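Local coordinates for protein NEQ263 (Nanoarchaeum equitans Kin4-M, PDB 5BN3) that probably binds ATP as the B-type subunit of an archaeal ATP synthase catalytic core, where it pairs with a V-type alpha chain, at residues I94-N108 with S261-S273. Sequence-based numbering, arbitrary orientation.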
loop_
_atom_site.group_PDB
_atom_site.type_symbol
_atom_site.label_atom_id
_atom_site.label_comp_id
_atom_site.label_asym_id
_atom_site.label_seq_id
_atom_site.Cartn_x
_atom_site.Cartn_y
_atom_site.Cartn_z
ATOM N N ILE B 94 -28.497 -21.467 -16.737
ATOM C CA ILE B 94 -27.779 -20.346 -17.341
ATOM C C ILE B 94 -26.279 -20.382 -17.060
ATOM O O ILE B 94 -25.499 -19.703 -17.731
ATOM C CB ILE B 94 -28.343 -18.980 -16.897
ATOM C CG1 ILE B 94 -28.229 -18.811 -15.382
ATOM C CG2 ILE B 94 -29.784 -18.808 -17.364
ATOM C CD1 ILE B 94 -28.370 -17.370 -14.933
ATOM N N ASN B 95 -25.878 -21.158 -16.060
ATOM C CA ASN B 95 -24.459 -21.357 -15.784
ATOM C C ASN B 95 -23.828 -22.285 -16.815
ATOM O O ASN B 95 -22.646 -22.158 -17.140
ATOM C CB ASN B 95 -24.250 -21.916 -14.373
ATOM C CG ASN B 95 -24.500 -20.882 -13.292
ATOM O OD1 ASN B 95 -24.207 -19.698 -13.470
ATOM N ND2 ASN B 95 -25.040 -21.323 -12.162
ATOM N N GLY B 96 -24.624 -23.215 -17.332
ATOM C CA GLY B 96 -24.149 -24.157 -18.329
ATOM C C GLY B 96 -23.131 -25.135 -17.773
ATOM O O GLY B 96 -23.053 -25.343 -16.562
ATOM N N LEU B 97 -22.348 -25.737 -18.664
ATOM C CA LEU B 97 -21.337 -26.712 -18.273
ATOM C C LEU B 97 -20.002 -26.395 -18.939
ATOM O O LEU B 97 -19.960 -25.732 -19.975
ATOM C CB LEU B 97 -21.785 -28.123 -18.667
ATOM C CG LEU B 97 -23.100 -28.644 -18.083
ATOM C CD1 LEU B 97 -23.592 -29.859 -18.855
ATOM C CD2 LEU B 97 -22.927 -28.995 -16.621
ATOM N N ALA B 98 -18.912 -26.871 -18.347
ATOM C CA ALA B 98 -17.597 -26.730 -18.965
ATOM C C ALA B 98 -17.517 -27.574 -20.232
ATOM O O ALA B 98 -18.003 -28.709 -20.265
ATOM C CB ALA B 98 -16.505 -27.136 -17.993
ATOM N N ILE B 99 -16.911 -27.022 -21.278
ATOM C CA ILE B 99 -16.673 -27.779 -22.502
ATOM C C ILE B 99 -15.511 -28.754 -22.300
ATOM O O ILE B 99 -14.489 -28.406 -21.708
ATOM C CB ILE B 99 -16.379 -26.839 -23.695
ATOM C CG1 ILE B 99 -17.600 -25.965 -23.998
ATOM C CG2 ILE B 99 -15.999 -27.630 -24.933
ATOM C CD1 ILE B 99 -17.363 -24.934 -25.093
ATOM N N ASN B 100 -15.684 -29.983 -22.778
ATOM C CA ASN B 100 -14.624 -30.981 -22.749
ATOM C C ASN B 100 -13.531 -30.601 -23.750
ATOM O O ASN B 100 -13.801 -30.500 -24.947
ATOM C CB ASN B 100 -15.217 -32.343 -23.115
ATOM C CG ASN B 100 -14.281 -33.497 -22.820
ATOM O OD1 ASN B 100 -13.059 -33.339 -22.790
ATOM N ND2 ASN B 100 -14.857 -34.676 -22.615
ATOM N N PRO B 101 -12.294 -30.389 -23.266
ATOM C CA PRO B 101 -11.191 -30.010 -24.163
ATOM C C PRO B 101 -10.890 -31.075 -25.217
ATOM O O PRO B 101 -10.299 -30.753 -26.247
ATOM C CB PRO B 101 -9.997 -29.835 -23.210
ATOM C CG PRO B 101 -10.376 -30.568 -21.962
ATOM C CD PRO B 101 -11.867 -30.451 -21.858
ATOM N N TYR B 102 -11.288 -32.320 -24.961
ATOM C CA TYR B 102 -11.177 -33.379 -25.962
ATOM C C TYR B 102 -12.110 -33.092 -27.133
ATOM O O TYR B 102 -11.832 -33.473 -28.269
ATOM C CB TYR B 102 -11.515 -34.743 -25.346
ATOM C CG TYR B 102 -11.446 -35.905 -26.318
ATOM C CD1 TYR B 102 -10.228 -36.469 -26.674
ATOM C CD2 TYR B 102 -12.601 -36.449 -26.868
ATOM C CE1 TYR B 102 -10.161 -37.534 -27.560
ATOM C CE2 TYR B 102 -12.542 -37.513 -27.754
ATOM C CZ TYR B 102 -11.321 -38.050 -28.095
ATOM O OH TYR B 102 -11.260 -39.108 -28.973
ATOM N N ALA B 103 -13.215 -32.411 -26.846
ATOM C CA ALA B 103 -14.228 -32.122 -27.857
ATOM C C ALA B 103 -13.944 -30.842 -28.640
ATOM O O ALA B 103 -14.589 -30.578 -29.655
ATOM C CB ALA B 103 -15.597 -32.046 -27.217
ATOM N N ARG B 104 -12.989 -30.047 -28.167
ATOM C CA ARG B 104 -12.654 -28.786 -28.824
ATOM C C ARG B 104 -11.844 -28.972 -30.100
ATOM O O ARG B 104 -11.199 -30.003 -30.304
ATOM C CB ARG B 104 -11.853 -27.880 -27.884
ATOM C CG ARG B 104 -12.650 -27.234 -26.765
ATOM C CD ARG B 104 -11.760 -26.297 -25.954
ATOM N NE ARG B 104 -12.478 -25.646 -24.862
ATOM C CZ ARG B 104 -13.166 -24.518 -24.994
ATOM N NH1 ARG B 104 -13.230 -23.919 -26.175
ATOM N NH2 ARG B 104 -13.793 -23.990 -23.953
ATOM N N LYS B 105 -11.891 -27.953 -30.951
ATOM C CA LYS B 105 -10.945 -27.803 -32.047
ATOM C C LYS B 105 -10.248 -26.459 -31.868
ATOM O O LYS B 105 -10.900 -25.456 -31.574
ATOM C CB LYS B 105 -11.664 -27.840 -33.396
ATOM C CG LYS B 105 -10.764 -27.519 -34.582
ATOM C CD LYS B 105 -11.561 -27.478 -35.877
ATOM C CE LYS B 105 -10.744 -26.873 -37.009
ATOM N NZ LYS B 105 -11.574 -26.651 -38.227
ATOM N N VAL B 106 -8.928 -26.435 -32.028
ATOM C CA VAL B 106 -8.177 -25.192 -31.894
ATOM C C VAL B 106 -8.463 -24.268 -33.076
ATOM O O VAL B 106 -8.329 -24.680 -34.226
ATOM C CB VAL B 106 -6.663 -25.456 -31.801
ATOM C CG1 VAL B 106 -5.903 -24.148 -31.660
ATOM C CG2 VAL B 106 -6.359 -26.371 -30.624
ATOM N N PRO B 107 -8.876 -23.020 -32.789
ATOM C CA PRO B 107 -9.141 -22.019 -33.830
ATOM C C PRO B 107 -7.953 -21.864 -34.781
ATOM O O PRO B 107 -6.808 -21.828 -34.325
ATOM C CB PRO B 107 -9.356 -20.736 -33.026
ATOM C CG PRO B 107 -9.942 -21.222 -31.732
ATOM C CD PRO B 107 -9.229 -22.524 -31.445
ATOM N N ASN B 108 -8.228 -21.789 -36.081
ATOM C CA ASN B 108 -7.177 -21.734 -37.095
ATOM C C ASN B 108 -7.591 -20.921 -38.317
ATOM O O ASN B 108 -6.855 -20.847 -39.302
ATOM C CB ASN B 108 -6.801 -23.148 -37.541
ATOM C CG ASN B 108 -7.928 -23.837 -38.288
ATOM O OD1 ASN B 108 -9.100 -23.682 -37.944
ATOM N ND2 ASN B 108 -7.580 -24.596 -39.320
ATOM N N SER B 261 -15.395 -18.714 -15.889
ATOM C CA SER B 261 -16.650 -19.434 -16.096
ATOM C C SER B 261 -17.518 -18.736 -17.139
ATOM O O SER B 261 -18.517 -19.285 -17.601
ATOM C CB SER B 261 -17.418 -19.577 -14.780
ATOM O OG SER B 261 -18.090 -18.376 -14.453
ATOM N N ILE B 262 -17.126 -17.518 -17.503
ATOM C CA ILE B 262 -17.770 -16.780 -18.580
ATOM C C ILE B 262 -16.942 -16.840 -19.868
ATOM O O ILE B 262 -17.447 -17.241 -20.916
ATOM C CB ILE B 262 -17.994 -15.316 -18.168
ATOM C CG1 ILE B 262 -19.050 -15.244 -17.066
ATOM C CG2 ILE B 262 -18.427 -14.472 -19.349
ATOM C CD1 ILE B 262 -19.350 -13.850 -16.642
ATOM N N TYR B 263 -15.672 -16.444 -19.782
ATOM C CA TYR B 263 -14.803 -16.360 -20.960
ATOM C C TYR B 263 -14.601 -17.703 -21.667
ATOM O O TYR B 263 -14.496 -17.752 -22.893
ATOM C CB TYR B 263 -13.438 -15.777 -20.578
ATOM C CG TYR B 263 -13.466 -14.368 -20.023
ATOM C CD1 TYR B 263 -14.471 -13.475 -20.366
ATOM C CD2 TYR B 263 -12.472 -13.930 -19.158
ATOM C CE1 TYR B 263 -14.483 -12.185 -19.858
ATOM C CE2 TYR B 263 -12.478 -12.647 -18.648
ATOM C CZ TYR B 263 -13.483 -11.781 -19.000
ATOM O OH TYR B 263 -13.482 -10.505 -18.489
ATOM N N GLU B 264 -14.539 -18.785 -20.897
ATOM C CA GLU B 264 -14.276 -20.112 -21.461
ATOM C C GLU B 264 -15.501 -20.749 -22.113
ATOM O O GLU B 264 -15.408 -21.832 -22.696
ATOM C CB GLU B 264 -13.689 -21.048 -20.398
ATOM C CG GLU B 264 -12.253 -20.715 -20.010
ATOM C CD GLU B 264 -11.233 -21.212 -21.023
ATOM O OE1 GLU B 264 -10.274 -20.467 -21.318
ATOM O OE2 GLU B 264 -11.372 -22.354 -21.512
ATOM N N ARG B 265 -16.645 -20.080 -22.016
ATOM C CA ARG B 265 -17.836 -20.515 -22.741
ATOM C C ARG B 265 -17.788 -19.922 -24.143
ATOM O O ARG B 265 -18.665 -19.159 -24.555
ATOM C CB ARG B 265 -19.113 -20.102 -22.004
ATOM C CG ARG B 265 -19.292 -20.812 -20.663
ATOM C CD ARG B 265 -20.508 -20.299 -19.909
ATOM N NE ARG B 265 -21.764 -20.840 -20.426
ATOM C CZ ARG B 265 -22.966 -20.517 -19.956
ATOM N NH1 ARG B 265 -23.080 -19.651 -18.960
ATOM N NH2 ARG B 265 -24.053 -21.057 -20.486
ATOM N N SER B 266 -16.736 -20.288 -24.864
ATOM C CA SER B 266 -16.475 -19.804 -26.206
ATOM C C SER B 266 -15.653 -20.875 -26.890
ATOM O O SER B 266 -15.258 -21.855 -26.255
ATOM C CB SER B 266 -15.664 -18.514 -26.145
ATOM O OG SER B 266 -14.437 -18.733 -25.466
ATOM N N GLY B 267 -15.381 -20.696 -28.176
ATOM C CA GLY B 267 -14.489 -21.613 -28.851
ATOM C C GLY B 267 -15.021 -22.222 -30.128
ATOM O O GLY B 267 -16.051 -21.803 -30.666
ATOM N N LEU B 268 -14.300 -23.228 -30.606
ATOM C CA LEU B 268 -14.604 -23.853 -31.879
ATOM C C LEU B 268 -14.812 -25.350 -31.702
ATOM O O LEU B 268 -14.090 -26.006 -30.946
ATOM C CB LEU B 268 -13.465 -23.592 -32.868
ATOM C CG LEU B 268 -13.541 -24.226 -34.255
ATOM C CD1 LEU B 268 -14.677 -23.618 -35.045
ATOM C CD2 LEU B 268 -12.224 -24.037 -34.989
ATOM N N THR B 269 -15.814 -25.877 -32.395
ATOM C CA THR B 269 -16.073 -27.310 -32.417
ATOM C C THR B 269 -16.341 -27.688 -33.872
ATOM O O THR B 269 -16.330 -26.820 -34.743
ATOM C CB THR B 269 -17.267 -27.678 -31.506
ATOM O OG1 THR B 269 -17.209 -29.065 -31.155
ATOM C CG2 THR B 269 -18.589 -27.381 -32.196
ATOM N N SER B 270 -16.569 -28.968 -34.148
ATOM C CA SER B 270 -16.838 -29.392 -35.518
ATOM C C SER B 270 -18.167 -28.845 -36.041
ATOM O O SER B 270 -18.347 -28.681 -37.249
ATOM C CB SER B 270 -16.813 -30.920 -35.627
ATOM O OG SER B 270 -17.758 -31.508 -34.754
ATOM N N LYS B 271 -19.085 -28.549 -35.126
ATOM C CA LYS B 271 -20.441 -28.128 -35.485
ATOM C C LYS B 271 -20.621 -26.614 -35.632
ATOM O O LYS B 271 -21.423 -26.160 -36.449
ATOM C CB LYS B 271 -21.448 -28.656 -34.459
ATOM C CG LYS B 271 -21.439 -30.165 -34.287
ATOM C CD LYS B 271 -21.616 -30.878 -35.616
ATOM C CE LYS B 271 -21.701 -32.383 -35.416
ATOM N NZ LYS B 271 -21.450 -33.131 -36.680
ATOM N N GLY B 272 -19.893 -25.836 -34.835
ATOM C CA GLY B 272 -20.056 -24.391 -34.848
ATOM C C GLY B 272 -19.021 -23.670 -34.006
ATOM O O GLY B 272 -18.053 -24.278 -33.550
ATOM N N SER B 273 -19.224 -22.372 -33.789
ATOM C CA SER B 273 -18.235 -21.571 -33.077
ATOM C C SER B 273 -18.838 -20.399 -32.312
ATOM O O SER B 273 -19.840 -19.813 -32.731
ATOM C CB SER B 273 -17.173 -21.052 -34.052
ATOM O OG SER B 273 -17.722 -20.098 -34.943
HETATM O O HOH W 1 -16.391 -24.039 -21.362
HETATM O O HOH W 2 -15.945 -31.361 -31.809
HETATM O O HOH W 3 -12.185 -24.365 -29.071
HETATM O O HOH W 4 -12.554 -24.430 -20.847
#
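The guanidinium of R104 meets segment 261-273 along its edge. E264 O and S266 O lie there in its plane, beside G267 CA, while I99 CG2, from the same segment as R104, lies over one face, toward its rim. R104 NH1 donates to S266 O at 2.9 Å, on a carbonyl lone pair. R104 NH2 donates to E264 O at 3.0 Å, a more bent bond (134°). The chain of R104 is extended from CG to NE, which carries the group to this turn. The carboxylate of E264 adds only a long salt bridge from outside the plane; its OE1 pairs with K129.

N95 O lies over one face of the R265 guanidinium, toward the rim, and I94 O is at the edge, bonded to R265 NH1 at 2.7 Å. R265 NH2 also salt-bridges E211.

K105 N donates to L268 O at 2.9 Å. The K105 and L268 side chains run alongside each other, K105 CD 3.6 Å from L268 CD2. A water accepts from R104 NH1 and L268 N, and may donate to K105 O.

With an alanine at R104, the carbonyls of E264 and S266 would probably lose these donors, and a gap would open beside I99. Two arginines, one from each segment, satisfy carbonyls of the other, tying the loop between strands 91-93 and 110-111 to the turn between helix 255-263 and strand 267-268, beside the V-type alpha chain.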